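Local atomic coordinates of uncharacterized protein (Bacillus subtilis, PDB entry 5DQV), a protein that hydrolyses nucleotides as a metal-dependent pyrophosphohydrolase of the HD-domain family. Residues V63-D68 against I103-S107; D53-T59 against D95-V99; R98-I102 against L119-G123; Q127-L132 against M175-A181; I135-I140 against R188-M192. All coordinates share one frame. Where two conformers were deposited one is given. Residues are numbered along the deposited sequence.

Interaction 1: residues V63-D68 against I103-S107; sequences VHDLID and ITKMS. With NI (nickel (II) ion), chain C.
Residues 63-68 leave the end of helix 54-63 through two overlapping type I turns, Val63 to Leu66 and Asp65 to Asp68, closed by Leu66 N to Val63 O and Asp68 N to Asp65 O, both 3.1 Å. They run alongside the last turn of helix 93-106, with CA atoms of His64 and Ile103 5.4 Å apart and those of Asp68 and Ser107 6.2 Å apart. Apolar packing centres on Ile103 (chi1 p, chi2 t): its CD1 lies 4.0 Å from Val63 CG2, its CG2 3.8 Å from His64 CA, and its CG1 4.0 Å from Ile67 CD1. Ile67 also takes p, t, its CD1 reaching Thr104 CG2 at 4.0 Å; both branched, apolar residues fill the space between turn and helix.

The turns carry the His-Asp pair that names the HD domain. His64 NE2 binds nickel at 2.0 Å, alongside His35 and Asp130; Asp65 OD1 stands 2.8 Å from NI. Imidazole suits His64 (chi1 p): NE2 binds the metal while ND1 donates to Ala61 O. Met106 CE meets His64 CD2 at 4.0 Å.

Polar linkage is through a water, hydrogen-bonded to His64 O (2.6 Å), Ile103 O (2.8 Å) and Ser107 OG (2.6 Å).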
# COMPACT_ATOMS: atom_id res chain seq x y z
N VAL A 63 8.59 11.81 -20.67
CA VAL A 63 8.35 13.18 -20.16
C VAL A 63 6.93 13.45 -19.71
O VAL A 63 6.63 14.57 -19.28
CB VAL A 63 8.81 14.27 -21.17
CG1 VAL A 63 10.33 14.04 -21.54
CG2 VAL A 63 7.90 14.25 -22.47
N HIS A 64 6.08 12.40 -19.72
CA HIS A 64 4.63 12.57 -19.56
C HIS A 64 4.27 13.24 -18.23
O HIS A 64 3.26 13.96 -18.16
CB HIS A 64 3.87 11.22 -19.78
CG HIS A 64 3.67 10.37 -18.56
ND1 HIS A 64 4.59 9.43 -18.14
CD2 HIS A 64 2.63 10.28 -17.68
CE1 HIS A 64 4.16 8.85 -17.03
NE2 HIS A 64 2.97 9.35 -16.72
N ASP A 65 5.10 13.06 -17.20
CA ASP A 65 4.81 13.56 -15.85
C ASP A 65 5.46 14.90 -15.50
O ASP A 65 5.20 15.43 -14.39
CB ASP A 65 5.45 12.61 -14.79
CG ASP A 65 4.51 11.59 -14.24
OD1 ASP A 65 3.37 11.35 -14.76
OD2 ASP A 65 4.98 10.96 -13.24
N LEU A 66 6.37 15.40 -16.34
CA LEU A 66 7.29 16.44 -15.89
C LEU A 66 6.51 17.74 -15.68
O LEU A 66 6.93 18.57 -14.91
CB LEU A 66 8.42 16.68 -16.88
CG LEU A 66 9.49 15.59 -17.08
CD1 LEU A 66 10.45 16.09 -18.10
CD2 LEU A 66 10.20 15.27 -15.75
N ILE A 67 5.39 17.88 -16.38
CA ILE A 67 4.55 19.07 -16.29
C ILE A 67 3.32 18.91 -15.40
O ILE A 67 2.51 19.82 -15.30
CB ILE A 67 4.12 19.55 -17.69
CG1 ILE A 67 3.14 18.59 -18.38
CG2 ILE A 67 5.35 19.72 -18.57
CD1 ILE A 67 2.42 19.23 -19.64
N ASP A 68 3.19 17.75 -14.76
CA ASP A 68 1.94 17.37 -14.12
C ASP A 68 1.85 18.15 -12.80
O ASP A 68 2.84 18.34 -12.07
CB ASP A 68 1.90 15.84 -13.94
CG ASP A 68 0.56 15.30 -13.37
OD1 ASP A 68 0.28 15.52 -12.19
OD2 ASP A 68 -0.18 14.62 -14.08
N ILE A 103 1.48 15.38 -24.22
CA ILE A 103 1.53 15.55 -22.75
C ILE A 103 0.64 16.66 -22.22
O ILE A 103 0.23 16.59 -21.07
CB ILE A 103 2.98 15.67 -22.24
CG1 ILE A 103 3.63 16.96 -22.71
CG2 ILE A 103 3.76 14.46 -22.77
CD1 ILE A 103 5.10 17.14 -22.29
N THR A 104 0.28 17.62 -23.05
CA THR A 104 -0.58 18.73 -22.63
C THR A 104 -2.03 18.33 -22.72
O THR A 104 -2.85 18.80 -21.92
CB THR A 104 -0.35 19.99 -23.47
OG1 THR A 104 -0.48 19.69 -24.86
CG2 THR A 104 1.08 20.57 -23.19
N LYS A 105 -2.33 17.47 -23.68
CA LYS A 105 -3.64 16.80 -23.75
C LYS A 105 -3.84 15.87 -22.53
O LYS A 105 -4.85 15.94 -21.90
CB LYS A 105 -3.79 16.03 -25.07
CG LYS A 105 -4.09 16.94 -26.29
CD LYS A 105 -5.17 16.36 -27.25
N MET A 106 -2.85 15.03 -22.23
CA MET A 106 -2.94 14.09 -21.08
C MET A 106 -3.14 14.86 -19.77
O MET A 106 -3.99 14.51 -18.98
CB MET A 106 -1.67 13.21 -20.95
CG MET A 106 -1.51 12.05 -21.95
SD MET A 106 0.01 11.04 -21.56
CE MET A 106 -0.64 10.33 -20.01
N SER A 107 -2.31 15.88 -19.54
CA SER A 107 -2.45 16.82 -18.40
C SER A 107 -3.40 17.93 -18.77
O SER A 107 -4.61 17.80 -18.59
CB SER A 107 -1.09 17.45 -18.01
OG SER A 107 -0.31 16.61 -17.16
NI NI C . 2.13 8.83 -14.99
O HOH W 1 1.12 15.22 -18.85

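Interaction 2: residues D53-T59 against D95-V99; sequences DLFIVET and DADRV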
# COMPACT_ATOMS: atom_id res chain seq x y z
N ASP A 53 4.34 4.97 -33.62
CA ASP A 53 5.71 5.48 -33.72
C ASP A 53 6.43 5.29 -32.40
O ASP A 53 6.11 5.98 -31.42
CB ASP A 53 5.71 6.95 -34.06
CG ASP A 53 7.13 7.51 -34.30
OD1 ASP A 53 8.10 7.40 -33.48
OD2 ASP A 53 7.26 8.10 -35.34
N LEU A 54 7.41 4.39 -32.35
CA LEU A 54 8.01 3.99 -31.04
C LEU A 54 8.87 5.10 -30.40
O LEU A 54 8.95 5.22 -29.15
CB LEU A 54 8.86 2.72 -31.19
CG LEU A 54 8.14 1.44 -31.59
CD1 LEU A 54 9.07 0.19 -31.54
CD2 LEU A 54 6.84 1.21 -30.75
N PHE A 55 9.51 5.92 -31.23
CA PHE A 55 10.32 6.99 -30.69
C PHE A 55 9.44 8.01 -30.01
O PHE A 55 9.75 8.49 -28.91
CB PHE A 55 11.20 7.63 -31.77
CG PHE A 55 12.09 8.72 -31.23
CD1 PHE A 55 13.09 8.41 -30.33
CD2 PHE A 55 11.92 10.03 -31.62
CE1 PHE A 55 13.90 9.38 -29.81
CE2 PHE A 55 12.71 11.01 -31.13
CZ PHE A 55 13.73 10.68 -30.22
N ILE A 56 8.30 8.33 -30.64
CA ILE A 56 7.42 9.33 -30.05
C ILE A 56 6.81 8.74 -28.79
O ILE A 56 6.67 9.42 -27.77
CB ILE A 56 6.31 9.82 -31.05
CG1 ILE A 56 6.90 10.56 -32.26
CG2 ILE A 56 5.31 10.68 -30.33
CD1 ILE A 56 7.83 11.78 -31.88
N VAL A 57 6.43 7.47 -28.84
CA VAL A 57 5.81 6.84 -27.69
C VAL A 57 6.77 6.85 -26.50
O VAL A 57 6.39 7.24 -25.37
CB VAL A 57 5.40 5.40 -27.99
CG1 VAL A 57 5.18 4.64 -26.66
CG2 VAL A 57 4.14 5.37 -28.88
N GLU A 58 8.03 6.46 -26.75
CA GLU A 58 8.99 6.39 -25.64
C GLU A 58 9.30 7.77 -25.06
O GLU A 58 9.38 7.91 -23.84
CB GLU A 58 10.25 5.71 -26.07
CG GLU A 58 11.16 5.39 -24.93
CD GLU A 58 12.38 4.66 -25.37
OE1 GLU A 58 12.58 4.40 -26.60
OE2 GLU A 58 13.19 4.41 -24.47
N THR A 59 9.54 8.74 -25.92
CA THR A 59 9.79 10.11 -25.51
C THR A 59 8.65 10.72 -24.73
O THR A 59 8.88 11.24 -23.63
CB THR A 59 10.18 11.01 -26.70
OG1 THR A 59 11.33 10.44 -27.34
CG2 THR A 59 10.51 12.41 -26.20
N ASP A 95 8.72 16.33 -34.28
CA ASP A 95 8.64 15.32 -33.25
C ASP A 95 8.43 15.93 -31.89
O ASP A 95 7.61 15.43 -31.09
CB ASP A 95 9.91 14.48 -33.23
CG ASP A 95 9.94 13.50 -34.38
OD1 ASP A 95 8.87 13.20 -34.96
OD2 ASP A 95 11.01 13.04 -34.68
N ALA A 96 9.15 17.01 -31.63
CA ALA A 96 8.99 17.71 -30.39
C ALA A 96 7.56 18.29 -30.22
O ALA A 96 6.94 18.17 -29.15
CB ALA A 96 10.08 18.80 -30.28
N ASP A 97 6.99 18.84 -31.28
CA ASP A 97 5.62 19.33 -31.25
C ASP A 97 4.62 18.18 -30.93
O ASP A 97 3.66 18.37 -30.15
CB ASP A 97 5.23 19.96 -32.62
CG ASP A 97 5.72 21.37 -32.79
OD1 ASP A 97 6.23 21.95 -31.83
OD2 ASP A 97 5.59 21.93 -33.91
N ARG A 98 4.84 17.00 -31.56
CA ARG A 98 3.97 15.84 -31.36
C ARG A 98 4.00 15.43 -29.89
O ARG A 98 2.97 15.10 -29.31
CB ARG A 98 4.42 14.63 -32.22
CG ARG A 98 4.08 14.69 -33.70
CD ARG A 98 4.71 13.52 -34.51
NE ARG A 98 4.03 12.23 -34.31
CZ ARG A 98 4.43 11.07 -34.84
NH1 ARG A 98 5.49 11.01 -35.64
NH2 ARG A 98 3.74 9.96 -34.58
N VAL A 99 5.20 15.41 -29.31
CA VAL A 99 5.38 15.02 -27.93
C VAL A 99 4.65 16.02 -27.02
O VAL A 99 3.86 15.62 -26.16
CB VAL A 99 6.85 14.90 -27.56
CG1 VAL A 99 6.99 14.86 -26.02
CG2 VAL A 99 7.41 13.63 -28.23
O HOH W 2 9.66 9.82 -35.37
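This is a helix-helix packing contact in the all-helical HD domain, joining the first turns of helix 54-63 to the N-terminal half of helix 93-106. The short axes approach to 9.9 Å and cross at -50°, so close packing is confined to a small patch, where the CA atoms of Ile56 and Val99 are 6.4 Å apart. Ile56 fills that patch. Its CD1 lies 4.1 Å from Val99 CG2 and 3.5 Å from Asp95 OD1, and its CG1 sits over a face of the Arg98 guanidinium, 3.6 Å from CZ. One turn on, Thr59 adds CG2 at 3.9 Å from Val99 CG2; its buried hydroxyl is satisfied, OG1 bonding to Phe55 O at 3.0 Å. Both partners also pack on Leu86 of helix 79-88.

Toward the helix start the contact turns polar. Asp53 is the N-cap, OD1 accepting from Ile56 N at 3.0 Å, apt for a short acid at the positive end of a helix dipole. Its other oxygen makes a weak salt bridge with Arg98, whose stronger partner is Glu122. A water sits 3.0 Å from Asp53 OD2 and makes a weak 3.5 Å bond to Asp95 OD1, while Arg98 NH1 approaches Asp53 OD2 to 3.4 Å.

Interaction 3: residues R98-I102 against L119-G123; sequences RVIHI and LSIEG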
# COMPACT_ATOMS: atom_id res chain seq x y z
N ARG A 98 4.84 17.00 -31.56
CA ARG A 98 3.97 15.84 -31.36
C ARG A 98 4.00 15.43 -29.89
O ARG A 98 2.97 15.10 -29.31
CB ARG A 98 4.42 14.63 -32.22
CG ARG A 98 4.08 14.69 -33.70
CD ARG A 98 4.71 13.52 -34.51
NE ARG A 98 4.03 12.23 -34.31
CZ ARG A 98 4.43 11.07 -34.84
NH1 ARG A 98 5.49 11.01 -35.64
NH2 ARG A 98 3.74 9.96 -34.58
N VAL A 99 5.20 15.41 -29.31
CA VAL A 99 5.38 15.02 -27.93
C VAL A 99 4.65 16.02 -27.02
O VAL A 99 3.86 15.62 -26.16
CB VAL A 99 6.85 14.90 -27.56
CG1 VAL A 99 6.99 14.86 -26.02
CG2 VAL A 99 7.41 13.63 -28.23
N ILE A 100 4.78 17.32 -27.31
CA ILE A 100 4.11 18.35 -26.51
C ILE A 100 2.59 18.20 -26.60
O ILE A 100 1.89 18.28 -25.57
CB ILE A 100 4.67 19.76 -26.89
CG1 ILE A 100 6.13 19.91 -26.46
CG2 ILE A 100 3.77 20.96 -26.37
CD1 ILE A 100 6.44 19.57 -24.96
N HIS A 101 2.07 17.96 -27.80
CA HIS A 101 0.64 17.81 -27.99
C HIS A 101 0.09 16.64 -27.17
O HIS A 101 -1.00 16.71 -26.64
CB HIS A 101 0.28 17.65 -29.48
CG HIS A 101 0.32 18.93 -30.27
ND1 HIS A 101 -0.42 20.05 -29.95
CD2 HIS A 101 0.96 19.24 -31.43
CE1 HIS A 101 -0.20 21.00 -30.84
NE2 HIS A 101 0.64 20.54 -31.74
N ILE A 102 0.87 15.56 -27.04
CA ILE A 102 0.46 14.42 -26.21
C ILE A 102 0.38 14.85 -24.75
O ILE A 102 -0.67 14.70 -24.11
CB ILE A 102 1.43 13.21 -26.34
CG1 ILE A 102 1.34 12.60 -27.74
CG2 ILE A 102 1.07 12.11 -25.27
CD1 ILE A 102 2.47 11.54 -28.06
N LEU A 119 -6.98 12.48 -28.21
CA LEU A 119 -5.53 12.23 -28.15
C LEU A 119 -5.09 11.54 -29.46
O LEU A 119 -5.89 10.89 -30.09
CB LEU A 119 -5.29 11.34 -26.92
CG LEU A 119 -4.13 11.26 -25.90
CD1 LEU A 119 -3.30 12.52 -25.53
CD2 LEU A 119 -4.77 10.69 -24.66
N SER A 120 -3.83 11.69 -29.85
CA SER A 120 -3.24 11.00 -31.00
C SER A 120 -3.02 9.50 -30.76
O SER A 120 -3.07 9.02 -29.62
CB SER A 120 -1.87 11.63 -31.33
OG SER A 120 -0.90 11.38 -30.29
N ILE A 121 -2.77 8.75 -31.83
CA ILE A 121 -2.44 7.33 -31.65
C ILE A 121 -1.34 7.04 -30.57
O ILE A 121 -1.47 6.17 -29.67
CB ILE A 121 -1.94 6.74 -32.97
CG1 ILE A 121 -2.86 7.08 -34.18
CG2 ILE A 121 -1.69 5.23 -32.83
CD1 ILE A 121 -4.29 6.56 -33.97
N GLU A 122 -0.23 7.73 -30.68
CA GLU A 122 0.84 7.58 -29.67
C GLU A 122 0.40 8.03 -28.30
O GLU A 122 0.79 7.45 -27.28
CB GLU A 122 2.08 8.36 -30.09
CG GLU A 122 2.81 7.78 -31.28
CD GLU A 122 2.07 7.93 -32.62
OE1 GLU A 122 1.35 8.94 -32.84
OE2 GLU A 122 2.23 7.03 -33.46
N GLY A 123 -0.38 9.10 -28.26
CA GLY A 123 -0.89 9.56 -26.98
C GLY A 123 -1.78 8.52 -26.30
O GLY A 123 -1.71 8.32 -25.10
O HOH W 3 1.71 11.47 -32.64
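Arg98 and Glu122 form a salt bridge, Arg98 NH2 to Glu122 OE1 at 3.1 Å, in which the hydrogen bond itself is weak. A water reinforces it, accepting from Arg98 NE at 3.0 Å and donating to Glu122 OE1 at 2.6 Å. The bridge ties two successive helices of the HD domain, 93-106 and 121-132, beside the start of the second. Arginine suits the place because its long arm spans the gap and offers several donors: NH1 also makes a long, weak ion pair with Asp53. Glu122 is likewise shared, its OE2 accepting from Asp53 N at the head of helix 54-63, so a single carboxylate relates three helices.

Next to the bridge, Ser120 caps helix 121-132. With chi1 p its OG accepts from Gly123 N at 3.1 Å, satisfying an amide of the first turn that has no helical partner of its own.

Beneath these polar groups lies Ile102, which has the largest buried area of this contact. Its CD1 rests 3.8 Å from Glu122 CB and its CG1 3.6 Å from Ser120 OG. Leu119 flanks it, CD1 being 3.7 Å from Ile102 O. Glycine at 123 suits the close approach: the CA atoms of Ile102 and Gly123 are 5.1 Å apart, a CB here would clash with Leu119 CG, and Ile102 CG2 comes within 3.6 Å of Gly123 CA.

Interaction 4: residues Q127-L132 against M175-A181; sequences QDADRL and MMNTDTA. With NI (nickel (II) ion), chain C.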
# COMPACT_ATOMS: atom_id res chain seq x y z
N GLN A 127 -1.15 6.85 -22.68
CA GLN A 127 -2.23 6.96 -21.71
C GLN A 127 -2.54 5.59 -21.15
O GLN A 127 -2.64 5.41 -19.94
CB GLN A 127 -3.46 7.62 -22.36
CG GLN A 127 -4.65 7.76 -21.43
CD GLN A 127 -5.80 8.51 -22.05
OE1 GLN A 127 -6.44 8.05 -23.01
NE2 GLN A 127 -6.06 9.70 -21.54
N ASP A 128 -2.65 4.60 -22.04
CA ASP A 128 -2.92 3.22 -21.66
C ASP A 128 -1.86 2.65 -20.72
O ASP A 128 -2.16 2.02 -19.72
CB ASP A 128 -2.99 2.35 -22.94
CG ASP A 128 -4.34 2.48 -23.70
OD1 ASP A 128 -5.25 3.22 -23.27
OD2 ASP A 128 -4.46 1.79 -24.76
N ALA A 129 -0.59 2.91 -21.03
CA ALA A 129 0.53 2.43 -20.23
C ALA A 129 0.47 3.08 -18.82
O ALA A 129 0.69 2.42 -17.80
CB ALA A 129 1.87 2.76 -20.95
N ASP A 130 0.13 4.35 -18.78
CA ASP A 130 0.08 5.10 -17.54
C ASP A 130 -1.04 4.51 -16.67
O ASP A 130 -0.89 4.35 -15.42
CB ASP A 130 -0.17 6.58 -17.89
CG ASP A 130 0.11 7.51 -16.79
OD1 ASP A 130 0.97 7.25 -15.98
OD2 ASP A 130 -0.53 8.55 -16.72
N ARG A 131 -2.18 4.21 -17.31
CA ARG A 131 -3.29 3.61 -16.57
C ARG A 131 -3.06 2.16 -16.15
O ARG A 131 -3.45 1.75 -15.07
CB ARG A 131 -4.64 3.80 -17.33
CG ARG A 131 -5.00 5.24 -17.36
CD ARG A 131 -6.29 5.47 -18.01
NE ARG A 131 -6.53 6.89 -18.12
CZ ARG A 131 -7.72 7.45 -18.29
NH1 ARG A 131 -8.81 6.70 -18.30
NH2 ARG A 131 -7.81 8.77 -18.40
N LEU A 132 -2.40 1.40 -16.99
CA LEU A 132 -2.03 0.04 -16.62
C LEU A 132 -1.19 0.03 -15.33
O LEU A 132 -1.36 -0.86 -14.46
CB LEU A 132 -1.29 -0.63 -17.77
CG LEU A 132 -2.11 -1.10 -18.98
CD1 LEU A 132 -1.26 -1.60 -20.12
CD2 LEU A 132 -3.13 -2.21 -18.54
N MET A 175 -11.66 2.22 -19.87
CA MET A 175 -11.21 3.42 -20.62
C MET A 175 -9.91 3.21 -21.39
O MET A 175 -9.31 4.16 -21.88
CB MET A 175 -11.09 4.63 -19.67
CG MET A 175 -12.47 5.09 -19.03
SD MET A 175 -12.10 6.08 -17.53
CE MET A 175 -12.20 7.65 -18.37
N MET A 176 -9.50 1.96 -21.53
CA MET A 176 -8.31 1.62 -22.30
C MET A 176 -8.62 1.89 -23.77
O MET A 176 -9.73 1.55 -24.28
CB MET A 176 -7.93 0.15 -22.05
CG MET A 176 -7.45 -0.12 -20.62
SD MET A 176 -5.82 0.62 -20.24
CE MET A 176 -6.01 0.44 -18.48
N ASN A 177 -7.64 2.52 -24.43
CA ASN A 177 -7.71 2.86 -25.81
C ASN A 177 -7.40 1.69 -26.79
O ASN A 177 -8.11 1.50 -27.77
CB ASN A 177 -6.77 4.03 -26.10
CG ASN A 177 -7.15 5.29 -25.33
OD1 ASN A 177 -8.21 5.91 -25.59
ND2 ASN A 177 -6.23 5.73 -24.44
N THR A 178 -6.33 0.95 -26.55
CA THR A 178 -5.82 0.00 -27.56
C THR A 178 -6.25 -1.41 -27.21
O THR A 178 -6.48 -1.73 -26.04
CB THR A 178 -4.28 0.08 -27.69
OG1 THR A 178 -3.66 -0.29 -26.44
CG2 THR A 178 -3.82 1.50 -28.05
N ASP A 179 -6.36 -2.24 -28.25
CA ASP A 179 -6.59 -3.66 -28.10
C ASP A 179 -5.51 -4.31 -27.23
O ASP A 179 -5.85 -5.10 -26.33
CB ASP A 179 -6.65 -4.35 -29.48
CG ASP A 179 -7.93 -3.98 -30.26
OD1 ASP A 179 -8.88 -3.44 -29.64
OD2 ASP A 179 -7.96 -4.22 -31.49
N THR A 180 -4.24 -3.94 -27.46
CA THR A 180 -3.14 -4.53 -26.71
C THR A 180 -3.28 -4.21 -25.22
O THR A 180 -3.18 -5.09 -24.36
CB THR A 180 -1.77 -4.06 -27.23
OG1 THR A 180 -1.66 -4.43 -28.61
CG2 THR A 180 -0.63 -4.75 -26.42
N ALA A 181 -3.51 -2.94 -24.91
CA ALA A 181 -3.71 -2.51 -23.53
C ALA A 181 -4.93 -3.15 -22.89
O ALA A 181 -4.90 -3.51 -21.71
CB ALA A 181 -3.80 -0.96 -23.43
NI NI C . 2.13 8.83 -14.99
O HOH W 4 -6.51 4.65 -21.44
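Met175 starts the loop leading into helix 179-202, its CB 3.4 Å from Arg131 NH1, near the guanidinium plane. Its carbonyl oxygen takes a 2.9 Å bond from a water that also donates to Asp128 OD1 at 2.6 Å. Met176 then sends its thioether inward, where CE touches Arg131 CB at 3.8 Å and Leu132 CD2 at 3.9 Å. At Asn177 the backbone meets the buried Asp128: Asn177 N donates to Asp128 OD1 at 2.7 Å, and Asn177 ND2 donates to Gln127 OE1 at 2.7 Å and more weakly to Asp128 OD1 at 2.9 Å. Thr178 serves the other oxygen, both its N (2.7 Å) and OG1 (2.8 Å) donating to Asp128 OD2. Thr178 is the N-cap, the same OG1 accepting from Ala181 N at 3.1 Å. A short carboxylate fits here, bonding two consecutive amides and the capping hydroxyl. Ala181 is small enough to bring CB within 3.1 Å of Asp128 OD2 and 4.2 Å of Leu132 CD1.

Asp130, on the same turn as Asp128, points elsewhere and binds nickel through OD1 at 2.2 Å. Helix 121-132 lies between the metal site and the start of helix 179-202, with Ala129 and Thr178 packing on helix 33-50.

Interaction 5: residues I135-I140 against R188-M192; sequences IGAVGI and RHEFM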
# COMPACT_ATOMS: atom_id res chain seq x y z
N ILE A 135 -3.21 -0.10 -11.98
CA ILE A 135 -4.02 -1.28 -11.67
C ILE A 135 -3.11 -2.51 -11.51
O ILE A 135 -1.89 -2.42 -11.70
CB ILE A 135 -5.16 -1.54 -12.70
CG1 ILE A 135 -4.64 -1.79 -14.12
CG2 ILE A 135 -6.17 -0.36 -12.72
CD1 ILE A 135 -5.75 -2.16 -15.13
N GLY A 136 -3.69 -3.62 -11.09
CA GLY A 136 -2.96 -4.88 -10.95
C GLY A 136 -2.20 -4.82 -9.65
O GLY A 136 -2.47 -3.98 -8.84
N ALA A 137 -1.25 -5.73 -9.46
CA ALA A 137 -0.44 -5.75 -8.24
C ALA A 137 0.29 -4.44 -8.04
O ALA A 137 0.36 -3.92 -6.91
CB ALA A 137 0.57 -6.94 -8.25
N VAL A 138 0.80 -3.89 -9.13
CA VAL A 138 1.49 -2.61 -9.01
C VAL A 138 0.53 -1.48 -8.64
O VAL A 138 0.83 -0.64 -7.77
CB VAL A 138 2.40 -2.28 -10.26
CG1 VAL A 138 1.62 -2.34 -11.49
CG2 VAL A 138 2.98 -0.90 -10.15
N GLY A 139 -0.67 -1.46 -9.25
CA GLY A 139 -1.65 -0.41 -8.84
C GLY A 139 -2.08 -0.48 -7.37
O GLY A 139 -2.30 0.56 -6.69
N ILE A 140 -2.19 -1.71 -6.87
CA ILE A 140 -2.53 -1.92 -5.46
C ILE A 140 -1.49 -1.28 -4.58
O ILE A 140 -1.81 -0.51 -3.65
CB ILE A 140 -2.66 -3.45 -5.16
CG1 ILE A 140 -3.98 -4.01 -5.74
CG2 ILE A 140 -2.67 -3.74 -3.66
CD1 ILE A 140 -3.91 -5.49 -5.98
N ARG A 188 -4.69 -7.67 -15.05
CA ARG A 188 -4.41 -6.78 -13.92
C ARG A 188 -5.68 -6.43 -13.13
O ARG A 188 -5.67 -6.43 -11.91
CB ARG A 188 -3.70 -5.49 -14.40
CG ARG A 188 -2.27 -5.75 -14.88
CD ARG A 188 -1.57 -4.39 -15.08
NE ARG A 188 -0.27 -4.62 -15.61
CZ ARG A 188 0.81 -3.87 -15.34
NH1 ARG A 188 0.75 -2.81 -14.52
NH2 ARG A 188 1.93 -4.25 -15.85
N HIS A 189 -6.74 -6.16 -13.85
CA HIS A 189 -8.06 -5.87 -13.28
C HIS A 189 -8.58 -7.05 -12.52
O HIS A 189 -9.03 -6.90 -11.41
CB HIS A 189 -9.01 -5.52 -14.38
CG HIS A 189 -10.40 -5.23 -13.92
ND1 HIS A 189 -10.77 -4.03 -13.36
CD2 HIS A 189 -11.52 -5.99 -13.95
CE1 HIS A 189 -12.07 -4.04 -13.10
NE2 HIS A 189 -12.55 -5.23 -13.44
N GLU A 190 -8.52 -8.23 -13.12
CA GLU A 190 -8.98 -9.42 -12.43
C GLU A 190 -8.16 -9.69 -11.16
O GLU A 190 -8.69 -10.17 -10.14
CB GLU A 190 -8.95 -10.64 -13.32
CG GLU A 190 -10.05 -10.59 -14.38
CD GLU A 190 -11.45 -10.45 -13.75
OE1 GLU A 190 -11.70 -11.07 -12.68
OE2 GLU A 190 -12.27 -9.71 -14.36
N PHE A 191 -6.87 -9.47 -11.23
CA PHE A 191 -6.03 -9.66 -10.03
C PHE A 191 -6.46 -8.66 -8.92
O PHE A 191 -6.55 -8.98 -7.74
CB PHE A 191 -4.53 -9.49 -10.35
CG PHE A 191 -3.66 -9.74 -9.16
CD1 PHE A 191 -3.43 -11.03 -8.75
CD2 PHE A 191 -3.23 -8.69 -8.38
CE1 PHE A 191 -2.68 -11.26 -7.62
CE2 PHE A 191 -2.50 -8.91 -7.24
CZ PHE A 191 -2.22 -10.18 -6.85
N MET A 192 -6.72 -7.43 -9.31
CA MET A 192 -7.16 -6.41 -8.36
C MET A 192 -8.55 -6.83 -7.75
O MET A 192 -8.75 -6.70 -6.57
CB MET A 192 -7.27 -5.08 -9.11
CG MET A 192 -7.40 -3.86 -8.29
SD MET A 192 -7.02 -2.27 -9.26
CE MET A 192 -7.96 -2.57 -10.78
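Gly136 forms the hollow into which helix 188-192 settles. Its CA comes 3.8 Å from the CA of Arg188 and makes a CA-H...O contact of 3.3 Å with Arg188 O. A CB here would lie 2.8 Å from Arg188 CG, and the positive phi of 79° also favours glycine. The short axes come to 8.4 Å at an angle of 53°.

Side chains fill the space around it. Ile135 and Met192 interlock, Ile135 CG2 lying 3.4 Å from Met192 CE, while Ile135 CG1 abuts Arg188 CB at 3.8 Å. On the next turn Phe191 brings the CE2 corner of its ring against Ala137 and Ile140: CE2 is 3.8 Å from Ala137 CB and 3.9 Å from Ile140 CD1, the small methyl leaving room for the ring. The extended Arg188 passes Val138, whose CG1 nears Arg188 NH1 at 3.2 Å, and that nitrogen makes a weak hydrogen bond to Leu132 O.

The pairing of helices 136-150 and 179-202 is a close helix-helix contact at a glycine, where a missing CB and a CA-H...O contact let the backbones approach; it also faces the dimer interface: Ala137 O accepts from Tyr195 OH of the second subunit, which also packs on Phe191.

How the interactions relate
Interactions 1 and 4 meet at the nickel, their centres about 16 Å apart: His64 NE2 and Asp130 OD1, 3.0 Å from each other, are joined there by His35. Interactions 2 and 3, centres about 7 Å apart, share Arg98 and Val99 and pack helix 93-106 against helix 54-63 and the start of helix 121-132; the side chains of Ile102 and Val99 are about 11 and 13 Å from the nickel. Val63 CG2 against Val99 CG1 at 3.7 Å carries this packing into interaction 1, and Leu119 CD2 near Gln127 NE2 at 3.5 Å links interaction 3 to 4. Interaction 5, across the chain's centre from interactions 1 to 3, joins interaction 4 through Arg188 NH1 and Leu132 O, 2.9 Å apart.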